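Local coordinates for protein putative glutathionylspermidine synthase (Methylobacillus flagellatus, PDB 3N6X) that is of unconfirmed function but, as a putative glutathionylspermidine synthase of the circularly permuted ATP-grasp family, is probably an ATP-dependent ligase, at residues A[194-199]-A[440-445]; A[201-206]-A[432-437]; A[320-325]-A[346-351]; A[365-370]-A[401-406]. All blocks are in the same frame, centred on the assembly; numbering follows the deposited sequence. Where two conformers were deposited one is given.

How the contacts relate
Contacts 1 and 2 are buried and belong together: their centres lie 11 Å apart, and both bring the 194-206 region, a loop running into helix 199-209, against the large mixed sheet, on adjacent strands 423-435 and 439-441. Ser440 O and Leu434 N, 2.8 Å apart, probably bond between them. Their chemistry is mainly apolar. Contacts 3 and 4, with centres 9 Å apart, are partly buried, their centres 30 to 33 Å from those of the first pair. They share the four-stranded antiparallel sheet, in which strand 347-348 pairs with strand 403-407. Contact 4 is a regular backbone ladder, whereas contact 3, at an edge strand, relies on side chains, charges and waters.

Contact 1. Residues A[194-199]-A[440-445]; sequences APVEHY and SLVPGA. With GOL (glycerol), chain V.
Val196 and Gly444 mark the nearest approach of the two backbones, with 5.9 Å between Val196 CA and Gly444 CA, and no hydrogen bond joins one segment directly to the other. Val196 to Tyr199 form a type I turn closed by Tyr199 N on Val196 O, while Pro443 is the centre of an inverse gamma turn, with Gly444 N only 2.7 Å from Val442 O. The turned chains meet through small apolar groups. Val442 sits against the first and last residues of the type I turn: its CG1, anti to the backbone N (chi1 158°), lies 4.1 Å from Val196 CB, and its CG2 lies 4.0 Å from Tyr199 CB, the Val442 and Tyr199 side chains crossing at about a right angle. His198 meets Val442 tip to tip, His198 CE1 3.9 Å from Val442 CG1, with Val442 CG2 over one face of the ring. Pro443 CG rests on Ala194 CB at 3.5 Å. Val196 CG1 stands 3.6 Å from Gly444 CA, where a beta carbon on Gly444 would collide with it. This seats the connection between helices 185-190 and 199-209 against the loop leaving strand 439-441 of the large mixed sheet. A water donates to both Ala194 O and Pro443 O. A glycerol, probably from the crystallisation liquor, hydrogen-bonds His198 NE2 through its O1 at 2.9 Å and Ser440 OG through its O3.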
loop_
_atom_site.group_PDB
_atom_site.type_symbol
_atom_site.label_atom_id
_atom_site.label_comp_id
_atom_site.label_asym_id
_atom_site.label_seq_id
_atom_site.Cartn_x
_atom_site.Cartn_y
_atom_site.Cartn_z
ATOM N N ALA A 194 20.080 2.140 -2.853
ATOM C CA ALA A 194 19.916 1.234 -1.709
ATOM C C ALA A 194 19.188 -0.051 -2.152
ATOM O O ALA A 194 18.290 0.019 -2.990
ATOM C CB ALA A 194 19.138 1.918 -0.599
ATOM N N PRO A 195 19.614 -1.242 -1.658
ATOM C CA PRO A 195 18.966 -2.494 -2.098
ATOM C C PRO A 195 17.591 -2.727 -1.463
ATOM O O PRO A 195 17.287 -2.147 -0.423
ATOM C CB PRO A 195 19.968 -3.563 -1.679
ATOM C CG PRO A 195 20.624 -2.999 -0.470
ATOM C CD PRO A 195 20.701 -1.509 -0.685
ATOM N N VAL A 196 16.769 -3.611 -2.080
ATOM C CA VAL A 196 15.403 -3.904 -1.612
ATOM C C VAL A 196 15.148 -5.396 -1.414
ATOM O O VAL A 196 14.177 -5.765 -0.740
ATOM C CB VAL A 196 14.317 -3.286 -2.549
ATOM C CG1 VAL A 196 14.292 -1.767 -2.447
ATOM C CG2 VAL A 196 14.508 -3.736 -3.996
ATOM N N GLU A 197 15.979 -6.260 -2.037
ATOM C CA GLU A 197 15.729 -7.712 -2.071
ATOM C C GLU A 197 15.768 -8.464 -0.741
ATOM O O GLU A 197 15.379 -9.635 -0.691
ATOM C CB GLU A 197 16.524 -8.413 -3.180
ATOM C CG GLU A 197 18.031 -8.426 -2.983
ATOM C CD GLU A 197 18.768 -9.121 -4.111
ATOM O OE1 GLU A 197 18.628 -10.360 -4.240
ATOM O OE2 GLU A 197 19.435 -8.419 -4.904
ATOM N N HIS A 198 16.157 -7.779 0.342
ATOM C CA HIS A 198 16.183 -8.370 1.685
ATOM C C HIS A 198 14.808 -8.244 2.399
ATOM O O HIS A 198 14.648 -8.757 3.507
ATOM C CB HIS A 198 17.295 -7.733 2.529
ATOM C CG HIS A 198 17.165 -6.245 2.682
ATOM N ND1 HIS A 198 17.203 -5.394 1.583
ATOM C CD2 HIS A 198 17.033 -5.501 3.802
ATOM C CE1 HIS A 198 17.092 -4.171 2.070
ATOM N NE2 HIS A 198 16.979 -4.183 3.400
ATOM N N TYR A 199 13.824 -7.573 1.749
ATOM C CA TYR A 199 12.469 -7.373 2.284
ATOM C C TYR A 199 11.850 -8.676 2.821
ATOM O O TYR A 199 11.511 -8.711 3.991
ATOM C CB TYR A 199 11.538 -6.674 1.244
ATOM C CG TYR A 199 10.086 -6.601 1.686
ATOM C CD1 TYR A 199 9.229 -7.694 1.526
ATOM C CD2 TYR A 199 9.573 -5.454 2.287
ATOM C CE1 TYR A 199 7.919 -7.657 1.985
ATOM C CE2 TYR A 199 8.251 -5.395 2.723
ATOM C CZ TYR A 199 7.431 -6.506 2.587
ATOM O OH TYR A 199 6.127 -6.460 3.007
ATOM N N SER A 440 10.158 -0.366 10.854
ATOM C CA SER A 440 11.141 -0.026 9.834
ATOM C C SER A 440 10.566 -0.087 8.439
ATOM O O SER A 440 9.466 -0.607 8.236
ATOM C CB SER A 440 12.360 -0.951 9.937
ATOM O OG SER A 440 12.016 -2.315 9.733
ATOM N N LEU A 441 11.309 0.474 7.476
ATOM C CA LEU A 441 10.978 0.456 6.069
ATOM C C LEU A 441 12.192 -0.022 5.330
ATOM O O LEU A 441 13.292 0.473 5.581
ATOM C CB LEU A 441 10.657 1.874 5.566
ATOM C CG LEU A 441 9.280 2.394 5.806
ATOM C CD1 LEU A 441 9.247 3.245 7.032
ATOM C CD2 LEU A 441 8.823 3.226 4.647
ATOM N N VAL A 442 12.008 -0.925 4.374
ATOM C CA VAL A 442 13.073 -1.295 3.450
ATOM C C VAL A 442 13.166 -0.092 2.471
ATOM O O VAL A 442 12.132 0.492 2.160
ATOM C CB VAL A 442 12.743 -2.649 2.732
ATOM C CG1 VAL A 442 13.518 -2.807 1.430
ATOM C CG2 VAL A 442 12.996 -3.832 3.662
ATOM N N PRO A 443 14.381 0.390 2.092
ATOM C CA PRO A 443 14.453 1.597 1.238
ATOM C C PRO A 443 13.994 1.367 -0.207
ATOM O O PRO A 443 14.790 1.414 -1.157
ATOM C CB PRO A 443 15.922 2.011 1.334
ATOM C CG PRO A 443 16.639 0.746 1.614
ATOM C CD PRO A 443 15.726 -0.109 2.438
ATOM N N GLY A 444 12.700 1.177 -0.358
ATOM C CA GLY A 444 12.068 0.980 -1.649
ATOM C C GLY A 444 10.584 1.217 -1.577
ATOM O O GLY A 444 10.020 1.319 -0.485
ATOM N N ALA A 445 9.936 1.274 -2.734
ATOM C CA ALA A 445 8.505 1.514 -2.821
ATOM C C ALA A 445 7.973 1.096 -4.179
ATOM O O ALA A 445 8.721 1.069 -5.166
ATOM C CB ALA A 445 8.208 3.001 -2.594
HETATM C C1 GOL V . 16.160 -1.444 5.665
HETATM O O1 GOL V . 17.342 -1.714 4.922
HETATM C C2 GOL V . 15.758 -2.679 6.440
HETATM O O2 GOL V . 16.949 -3.369 6.950
HETATM C C3 GOL V . 14.830 -2.234 7.573
HETATM O O3 GOL V . 14.649 -3.297 8.504
HETATM O O HOH W 1 16.171 1.687 -3.548
#

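Contact 2. Residues A[201-206]-A[432-437]; sequences QVLLNN and FVLSGK
The carboxamide of Asn206 is the flat group here, and Gly436 lies over one of its faces: Gly436 CA is 3.9 Å from Asn206 CG and almost as near to ND2, with Gly436 N beside it above the same face. At the oxygen end of the amide, Asn206 OD1 meets Leu434 CB at 3.4 Å, the two side chains crossing at about a right angle. The amide reaches this place because CG is anti to the carbonyl carbon (chi1 -80°). Asn206 CA and Gly436 CA are 4.4 Å apart, an approach close enough that, with the amide as it lies, a beta carbon on Gly436 would collide with Asn206 ND2. One turn back along the helix the contact becomes apolar. Leu434 splits its two methyl groups between neighbouring helix residues, CD1 lying 3.8 Å from Val202 CG1 and CD2 4.2 Å from Leu203 CD1. The segment axes come within 8.8 Å at an angle of 32°, so the helix runs roughly along the strand and closes on it toward its C-terminal side. Leu434 also packs on Tyr199 and Ile144, the latter in strand 144-151. Strand 423-435 is bonded to that strand through Val433 and to strand 439-441 through Leu434, while Val433 and Ser435, on the reverse face, pack against helix 81-105; the sheet is therefore sandwiched between helices 199-209 and 81-105.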
loop_
_atom_site.group_PDB
_atom_site.type_symbol
_atom_site.label_atom_id
_atom_site.label_comp_id
_atom_site.label_asym_id
_atom_site.label_seq_id
_atom_site.Cartn_x
_atom_site.Cartn_y
_atom_site.Cartn_z
ATOM N N GLN A 201 13.115 -11.437 3.986
ATOM C CA GLN A 201 13.802 -11.913 5.180
ATOM C C GLN A 201 13.605 -10.975 6.364
ATOM O O GLN A 201 13.523 -11.442 7.501
ATOM C CB GLN A 201 15.290 -12.199 4.898
ATOM C CG GLN A 201 15.513 -13.466 4.062
ATOM C CD GLN A 201 14.915 -14.710 4.683
ATOM O OE1 GLN A 201 15.118 -15.020 5.863
ATOM N NE2 GLN A 201 14.195 -15.465 3.892
ATOM N N VAL A 202 13.468 -9.659 6.099
ATOM C CA VAL A 202 13.122 -8.676 7.142
ATOM C C VAL A 202 11.683 -8.993 7.623
ATOM O O VAL A 202 11.439 -9.066 8.820
ATOM C CB VAL A 202 13.249 -7.200 6.640
ATOM C CG1 VAL A 202 12.681 -6.208 7.674
ATOM C CG2 VAL A 202 14.702 -6.855 6.293
ATOM N N LEU A 203 10.765 -9.260 6.682
ATOM C CA LEU A 203 9.385 -9.610 7.033
ATOM C C LEU A 203 9.306 -10.932 7.829
ATOM O O LEU A 203 8.632 -10.984 8.853
ATOM C CB LEU A 203 8.486 -9.662 5.769
ATOM C CG LEU A 203 7.054 -10.222 5.970
ATOM C CD1 LEU A 203 6.272 -9.382 6.978
ATOM C CD2 LEU A 203 6.308 -10.311 4.632
ATOM N N LEU A 204 10.025 -11.980 7.382
ATOM C CA LEU A 204 10.042 -13.253 8.105
ATOM C C LEU A 204 10.548 -13.062 9.541
ATOM O O LEU A 204 9.957 -13.594 10.474
ATOM C CB LEU A 204 10.894 -14.303 7.358
ATOM C CG LEU A 204 11.096 -15.655 8.085
ATOM C CD1 LEU A 204 9.750 -16.328 8.417
ATOM C CD2 LEU A 204 11.960 -16.573 7.285
ATOM N N ASN A 205 11.606 -12.273 9.718
ATOM C CA ASN A 205 12.161 -12.004 11.045
ATOM C C ASN A 205 11.154 -11.273 11.950
ATOM O O ASN A 205 11.027 -11.617 13.127
ATOM C CB ASN A 205 13.448 -11.222 10.927
ATOM C CG ASN A 205 14.189 -11.131 12.214
ATOM O OD1 ASN A 205 14.617 -12.144 12.779
ATOM N ND2 ASN A 205 14.299 -9.914 12.740
ATOM N N ASN A 206 10.401 -10.314 11.385
ATOM C CA ASN A 206 9.346 -9.606 12.107
ATOM C C ASN A 206 8.186 -10.532 12.488
ATOM O O ASN A 206 7.591 -10.346 13.555
ATOM C CB ASN A 206 8.826 -8.420 11.286
ATOM C CG ASN A 206 9.698 -7.176 11.335
ATOM O OD1 ASN A 206 9.458 -6.205 10.631
ATOM N ND2 ASN A 206 10.743 -7.192 12.128
ATOM N N PHE A 432 6.268 0.274 2.215
ATOM C CA PHE A 432 5.668 -0.724 3.089
ATOM C C PHE A 432 6.290 -0.662 4.464
ATOM O O PHE A 432 7.466 -0.954 4.614
ATOM C CB PHE A 432 5.822 -2.136 2.479
ATOM C CG PHE A 432 5.130 -2.302 1.140
ATOM C CD1 PHE A 432 5.756 -1.901 -0.042
ATOM C CD2 PHE A 432 3.838 -2.818 1.064
ATOM C CE1 PHE A 432 5.100 -2.014 -1.272
ATOM C CE2 PHE A 432 3.186 -2.936 -0.169
ATOM C CZ PHE A 432 3.819 -2.531 -1.328
ATOM N N VAL A 433 5.521 -0.258 5.463
ATOM C CA VAL A 433 6.037 -0.143 6.816
ATOM C C VAL A 433 5.912 -1.484 7.521
ATOM O O VAL A 433 4.816 -2.061 7.572
ATOM C CB VAL A 433 5.355 1.002 7.614
ATOM C CG1 VAL A 433 5.927 1.098 9.019
ATOM C CG2 VAL A 433 5.492 2.335 6.889
ATOM N N LEU A 434 7.027 -1.965 8.103
ATOM C CA LEU A 434 7.064 -3.247 8.801
ATOM C C LEU A 434 7.203 -3.066 10.289
ATOM O O LEU A 434 8.134 -2.414 10.735
ATOM C CB LEU A 434 8.206 -4.131 8.240
ATOM C CG LEU A 434 8.110 -4.461 6.729
ATOM C CD1 LEU A 434 9.313 -5.249 6.273
ATOM C CD2 LEU A 434 6.828 -5.243 6.407
ATOM N N SER A 435 6.274 -3.624 11.061
ATOM C CA SER A 435 6.307 -3.539 12.525
ATOM C C SER A 435 6.399 -4.931 13.135
ATOM O O SER A 435 5.519 -5.763 12.932
ATOM C CB SER A 435 5.061 -2.830 13.069
ATOM O OG SER A 435 4.808 -1.586 12.442
ATOM N N GLY A 436 7.466 -5.163 13.864
ATOM C CA GLY A 436 7.697 -6.388 14.614
ATOM C C GLY A 436 8.071 -5.988 16.014
ATOM O O GLY A 436 7.268 -5.352 16.706
ATOM N N LYS A 437 9.332 -6.201 16.393
ATOM C CA LYS A 437 9.797 -5.655 17.665
ATOM C C LYS A 437 10.220 -4.216 17.439
ATOM O O LYS A 437 10.126 -3.395 18.349
ATOM C CB LYS A 437 10.911 -6.510 18.285
ATOM C CG LYS A 437 10.346 -7.582 19.227
ATOM C CD LYS A 437 11.397 -8.600 19.674
ATOM C CE LYS A 437 10.783 -9.943 20.039
ATOM N NZ LYS A 437 9.859 -9.850 21.207
#

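Contact 3. Residues A[320-325]-A[346-351]; sequences DKDTYI and TYQLSK
Lys351 NZ is held by Gln348 OE1 at 2.8 Å and by a water that itself donates to Asp322 O, while Ile325 CD1 meets the ammonium tip to tip at 3.7 Å. The bend at chi2 (78°) turns Gln348 CD toward Ile325, whose CG2 packs 3.5 Å from Gln348 NE2. The same NE2 bonds Thr346 O weakly. Asp322 and Gln348 run antiparallel alongside each other, Asp322 OD1 3.3 Å from Gln348 CG, with carboxylate and amide planes 86° apart. An alanine at Gln348 would probably leave Lys351 NZ without its carbonyl partner and open a gap beside Ile325 CG2. Asp320 OD2 accepts from Asp322 N, an Asx turn that shapes the loop between helices 316-319 and 327-335 as it faces edge strand 347-348. Tyr324 CE2 lies 3.3 Å from Thr346 OG1, but their hydroxyls bond Val159 O and Val344 O respectively. Asp322 OD1 forms a salt bridge with Lys321 NZ at 3.1 Å and lies 4.4 Å from Lys351 NZ, too far for another. A second water links Lys321 NZ to Ser350 N. Two positive neighbours are likely to stabilise this carboxylate's charge, and the bridging waters imply a joint bound partly through solvent.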
loop_
_atom_site.group_PDB
_atom_site.type_symbol
_atom_site.label_atom_id
_atom_site.label_comp_id
_atom_site.label_asym_id
_atom_site.label_seq_id
_atom_site.Cartn_x
_atom_site.Cartn_y
_atom_site.Cartn_z
ATOM N N ASP A 320 -10.442 2.255 7.191
ATOM C CA ASP A 320 -11.746 2.578 6.609
ATOM C C ASP A 320 -11.809 4.083 6.253
ATOM O O ASP A 320 -11.265 4.915 6.981
ATOM C CB ASP A 320 -12.882 2.237 7.586
ATOM C CG ASP A 320 -14.256 2.451 6.981
ATOM O OD1 ASP A 320 -14.723 1.560 6.239
ATOM O OD2 ASP A 320 -14.827 3.546 7.180
ATOM N N LYS A 321 -12.481 4.415 5.146
ATOM C CA LYS A 321 -12.616 5.789 4.649
ATOM C C LYS A 321 -13.131 6.783 5.715
ATOM O O LYS A 321 -12.686 7.932 5.732
ATOM C CB LYS A 321 -13.460 5.825 3.346
ATOM C CG LYS A 321 -14.928 6.260 3.512
ATOM C CD LYS A 321 -15.883 5.087 3.708
ATOM C CE LYS A 321 -17.262 5.372 3.141
ATOM N NZ LYS A 321 -17.983 6.438 3.891
ATOM N N ASP A 322 -13.990 6.313 6.654
ATOM C CA ASP A 322 -14.517 7.169 7.720
ATOM C C ASP A 322 -13.544 7.392 8.880
ATOM O O ASP A 322 -13.736 8.328 9.666
ATOM C CB ASP A 322 -15.865 6.653 8.233
ATOM C CG ASP A 322 -17.002 6.793 7.234
ATOM O OD1 ASP A 322 -16.995 7.780 6.448
ATOM O OD2 ASP A 322 -17.910 5.943 7.253
ATOM N N THR A 323 -12.516 6.538 9.011
ATOM C CA THR A 323 -11.542 6.688 10.105
ATOM C C THR A 323 -10.343 7.511 9.651
ATOM O O THR A 323 -9.725 8.188 10.463
ATOM C CB THR A 323 -11.139 5.321 10.658
ATOM O OG1 THR A 323 -12.317 4.578 10.943
ATOM C CG2 THR A 323 -10.312 5.424 11.915
ATOM N N TYR A 324 -10.034 7.457 8.343
ATOM C CA TYR A 324 -8.915 8.147 7.703
ATOM C C TYR A 324 -8.766 9.601 8.167
ATOM O O TYR A 324 -7.644 10.076 8.382
ATOM C CB TYR A 324 -9.070 8.078 6.158
ATOM C CG TYR A 324 -8.120 8.982 5.400
ATOM C CD1 TYR A 324 -6.798 8.601 5.164
ATOM C CD2 TYR A 324 -8.540 10.218 4.915
ATOM C CE1 TYR A 324 -5.922 9.428 4.457
ATOM C CE2 TYR A 324 -7.667 11.062 4.225
ATOM C CZ TYR A 324 -6.365 10.658 3.987
ATOM O OH TYR A 324 -5.508 11.499 3.321
ATOM N N ILE A 325 -9.892 10.298 8.341
ATOM C CA ILE A 325 -9.883 11.712 8.696
ATOM C C ILE A 325 -9.373 11.999 10.119
ATOM O O ILE A 325 -8.985 13.131 10.409
ATOM C CB ILE A 325 -11.251 12.371 8.378
ATOM C CG1 ILE A 325 -12.376 11.788 9.267
ATOM C CG2 ILE A 325 -11.589 12.227 6.851
ATOM C CD1 ILE A 325 -13.686 12.607 9.266
ATOM N N THR A 346 -10.756 15.264 2.833
ATOM C CA THR A 346 -11.577 14.247 2.185
ATOM C C THR A 346 -13.014 14.366 2.586
ATOM O O THR A 346 -13.323 14.453 3.774
ATOM C CB THR A 346 -11.009 12.838 2.449
ATOM O OG1 THR A 346 -9.618 12.854 2.185
ATOM C CG2 THR A 346 -11.668 11.764 1.582
ATOM N N TYR A 347 -13.902 14.372 1.593
ATOM C CA TYR A 347 -15.341 14.460 1.809
ATOM C C TYR A 347 -15.936 13.079 1.742
ATOM O O TYR A 347 -15.609 12.333 0.832
ATOM C CB TYR A 347 -15.981 15.358 0.732
ATOM C CG TYR A 347 -15.450 16.774 0.735
ATOM C CD1 TYR A 347 -15.998 17.744 1.572
ATOM C CD2 TYR A 347 -14.408 17.153 -0.108
ATOM C CE1 TYR A 347 -15.540 19.060 1.551
ATOM C CE2 TYR A 347 -13.930 18.463 -0.125
ATOM C CZ TYR A 347 -14.483 19.408 0.726
ATOM O OH TYR A 347 -13.978 20.688 0.769
ATOM N N GLN A 348 -16.778 12.711 2.714
ATOM C CA GLN A 348 -17.463 11.407 2.685
ATOM C C GLN A 348 -18.903 11.642 2.237
ATOM O O GLN A 348 -19.694 12.210 2.988
ATOM C CB GLN A 348 -17.417 10.705 4.059
ATOM C CG GLN A 348 -16.009 10.238 4.488
ATOM C CD GLN A 348 -15.174 11.396 4.996
ATOM O OE1 GLN A 348 -15.604 12.173 5.860
ATOM N NE2 GLN A 348 -14.002 11.596 4.398
ATOM N N LEU A 349 -19.226 11.262 0.983
ATOM C CA LEU A 349 -20.552 11.506 0.383
ATOM C C LEU A 349 -21.687 10.770 1.079
ATOM O O LEU A 349 -22.847 11.074 0.837
ATOM C CB LEU A 349 -20.544 11.270 -1.144
ATOM C CG LEU A 349 -19.901 12.394 -1.977
ATOM C CD1 LEU A 349 -18.383 12.405 -1.838
ATOM C CD2 LEU A 349 -20.255 12.267 -3.403
ATOM N N SER A 350 -21.350 9.904 2.050
ATOM C CA SER A 350 -22.323 9.265 2.937
ATOM C C SER A 350 -22.877 10.305 3.941
ATOM O O SER A 350 -23.865 10.034 4.619
ATOM C CB SER A 350 -21.666 8.122 3.703
ATOM O OG SER A 350 -20.579 8.581 4.489
ATOM N N LYS A 351 -22.206 11.484 4.050
ATOM C CA LYS A 351 -22.598 12.563 4.964
ATOM C C LYS A 351 -23.282 13.650 4.178
ATOM O O LYS A 351 -22.764 14.077 3.147
ATOM C CB LYS A 351 -21.363 13.121 5.708
ATOM C CG LYS A 351 -20.674 12.084 6.594
ATOM C CD LYS A 351 -19.287 12.546 7.042
ATOM C CE LYS A 351 -18.485 11.419 7.660
ATOM N NZ LYS A 351 -17.148 11.876 8.120
HETATM O O HOH W 2 -18.871 7.838 1.538
HETATM O O HOH W 3 -15.907 9.936 9.758
HETATM O O HOH W 4 -20.341 8.002 7.392
#

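Contact 4. Residues A[365-370]-A[401-406]; sequences LVVKEV and ANYIAQ
Lys368 and Gln406 meet through their polar ends, Lys368 NZ donating to Gln406 OE1 at 2.9 Å from 36° above the amide carbonyl plane. The lysine chain, extended beyond CG, also lays its CD 3.9 Å from Ile404 CD1. An alanine in place of Lys368 would probably leave Gln406 OE1 without this donor and uncover the end of Ile404. On the reverse face of the strands, the Val367 and Tyr403 side chains cross at about a right angle, with Val367 CG1 3.9 Å from Tyr403 CD2, while Val367 CG2 touches Ala405 CB. Glu369 extends alongside the Tyr403 ring, its CB against CE2.

An antiparallel ladder sets these pairs. Val366 with Gln406 and Lys368 with Ile404 are hydrogen-bonded pairs, each with two N-H to O bonds; Lys368 N to Ile404 O measures 2.9 Å and is nearly straight, 171° at the hydrogen. Val370 N to Asn402 O, at 2.8 Å, extends the run beyond the strand. The axes of strands 365-369 and 403-406 approach to 4.6 Å, their directions 156° apart.

Further out, Thr346 OG1 takes a bond from Gln406 NE2 and so fixes the amide that receives Lys368. Helices 352-360 and 386-398 cover the Val367 face, reaching Val367 through Val358 and Phe392. Central strands flanked by 347-348 and 378-380, with helices on one face, are consistent with one of the two alpha+beta subdomains between which ATP-grasp enzymes hold ATP.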
loop_
_atom_site.group_PDB
_atom_site.type_symbol
_atom_site.label_atom_id
_atom_site.label_comp_id
_atom_site.label_asym_id
_atom_site.label_seq_id
_atom_site.Cartn_x
_atom_site.Cartn_y
_atom_site.Cartn_z
ATOM N N LEU A 365 -13.385 19.188 -8.000
ATOM C CA LEU A 365 -12.984 18.071 -7.151
ATOM C C LEU A 365 -12.713 16.798 -7.905
ATOM O O LEU A 365 -13.023 16.691 -9.096
ATOM C CB LEU A 365 -14.068 17.810 -6.073
ATOM C CG LEU A 365 -14.461 18.993 -5.196
ATOM C CD1 LEU A 365 -15.754 18.712 -4.471
ATOM C CD2 LEU A 365 -13.357 19.346 -4.211
ATOM N N VAL A 366 -12.156 15.801 -7.184
ATOM C CA VAL A 366 -11.900 14.455 -7.676
ATOM C C VAL A 366 -12.787 13.526 -6.871
ATOM O O VAL A 366 -12.694 13.502 -5.643
ATOM C CB VAL A 366 -10.394 14.061 -7.539
ATOM C CG1 VAL A 366 -10.185 12.576 -7.835
ATOM C CG2 VAL A 366 -9.520 14.919 -8.444
ATOM N N VAL A 367 -13.671 12.793 -7.541
ATOM C CA VAL A 367 -14.590 11.888 -6.848
ATOM C C VAL A 367 -14.232 10.461 -7.168
ATOM O O VAL A 367 -13.948 10.156 -8.317
ATOM C CB VAL A 367 -16.085 12.213 -7.152
ATOM C CG1 VAL A 367 -17.015 11.412 -6.250
ATOM C CG2 VAL A 367 -16.356 13.707 -7.018
ATOM N N LYS A 368 -14.169 9.598 -6.144
ATOM C CA LYS A 368 -13.791 8.197 -6.316
ATOM C C LYS A 368 -14.779 7.313 -5.609
ATOM O O LYS A 368 -15.263 7.679 -4.540
ATOM C CB LYS A 368 -12.391 7.920 -5.711
ATOM C CG LYS A 368 -11.302 8.937 -6.004
ATOM C CD LYS A 368 -10.168 8.775 -4.990
ATOM C CE LYS A 368 -8.994 9.660 -5.291
ATOM N NZ LYS A 368 -7.951 9.550 -4.239
ATOM N N GLU A 369 -14.995 6.093 -6.128
ATOM C CA GLU A 369 -15.823 5.128 -5.419
ATOM C C GLU A 369 -14.998 4.352 -4.402
ATOM O O GLU A 369 -13.797 4.175 -4.592
ATOM C CB GLU A 369 -16.610 4.191 -6.362
ATOM C CG GLU A 369 -15.980 3.946 -7.718
ATOM C CD GLU A 369 -16.802 3.057 -8.633
ATOM O OE1 GLU A 369 -17.974 3.406 -8.911
ATOM O OE2 GLU A 369 -16.258 2.035 -9.111
ATOM N N VAL A 370 -15.621 3.961 -3.290
ATOM C CA VAL A 370 -14.948 3.252 -2.208
ATOM C C VAL A 370 -14.643 1.794 -2.620
ATOM O O VAL A 370 -13.476 1.456 -2.824
ATOM C CB VAL A 370 -15.752 3.358 -0.881
ATOM C CG1 VAL A 370 -15.144 2.475 0.211
ATOM C CG2 VAL A 370 -15.843 4.811 -0.414
ATOM N N ALA A 401 -23.243 6.990 -0.544
ATOM C CA ALA A 401 -22.385 6.384 0.482
ATOM C C ALA A 401 -21.175 5.607 -0.090
ATOM O O ALA A 401 -20.226 5.322 0.651
ATOM C CB ALA A 401 -23.205 5.487 1.395
ATOM N N ASN A 402 -21.192 5.299 -1.396
ATOM C CA ASN A 402 -20.092 4.578 -2.050
ATOM C C ASN A 402 -19.047 5.545 -2.637
ATOM O O ASN A 402 -18.173 5.122 -3.389
ATOM C CB ASN A 402 -20.634 3.611 -3.141
ATOM C CG ASN A 402 -19.583 2.666 -3.718
ATOM O OD1 ASN A 402 -18.854 1.972 -2.990
ATOM N ND2 ASN A 402 -19.461 2.653 -5.039
ATOM N N TYR A 403 -19.114 6.840 -2.276
ATOM C CA TYR A 403 -18.171 7.810 -2.818
ATOM C C TYR A 403 -17.467 8.655 -1.774
ATOM O O TYR A 403 -17.974 8.859 -0.663
ATOM C CB TYR A 403 -18.851 8.721 -3.854
ATOM C CG TYR A 403 -19.324 7.982 -5.085
ATOM C CD1 TYR A 403 -20.596 7.416 -5.138
ATOM C CD2 TYR A 403 -18.502 7.847 -6.201
ATOM C CE1 TYR A 403 -21.029 6.712 -6.260
ATOM C CE2 TYR A 403 -18.924 7.146 -7.331
ATOM C CZ TYR A 403 -20.189 6.578 -7.355
ATOM O OH TYR A 403 -20.612 5.898 -8.469
ATOM N N ILE A 404 -16.276 9.128 -2.136
ATOM C CA ILE A 404 -15.496 10.087 -1.381
ATOM C C ILE A 404 -15.012 11.093 -2.388
ATOM O O ILE A 404 -14.990 10.789 -3.585
ATOM C CB ILE A 404 -14.316 9.460 -0.559
ATOM C CG1 ILE A 404 -13.329 8.688 -1.446
ATOM C CG2 ILE A 404 -14.808 8.627 0.613
ATOM C CD1 ILE A 404 -12.015 9.391 -1.609
ATOM N N ALA A 405 -14.662 12.291 -1.944
ATOM C CA ALA A 405 -14.146 13.313 -2.854
ATOM C C ALA A 405 -13.012 14.068 -2.211
ATOM O O ALA A 405 -12.982 14.212 -0.997
ATOM C CB ALA A 405 -15.258 14.275 -3.276
ATOM N N GLN A 406 -12.051 14.506 -3.017
ATOM C CA GLN A 406 -10.902 15.259 -2.533
ATOM C C GLN A 406 -10.649 16.424 -3.477
ATOM O O GLN A 406 -11.015 16.345 -4.653
ATOM C CB GLN A 406 -9.656 14.350 -2.477
ATOM C CG GLN A 406 -9.699 13.285 -1.371
ATOM C CD GLN A 406 -8.652 12.215 -1.557
ATOM O OE1 GLN A 406 -8.187 11.949 -2.670
ATOM N NE2 GLN A 406 -8.306 11.528 -0.475
#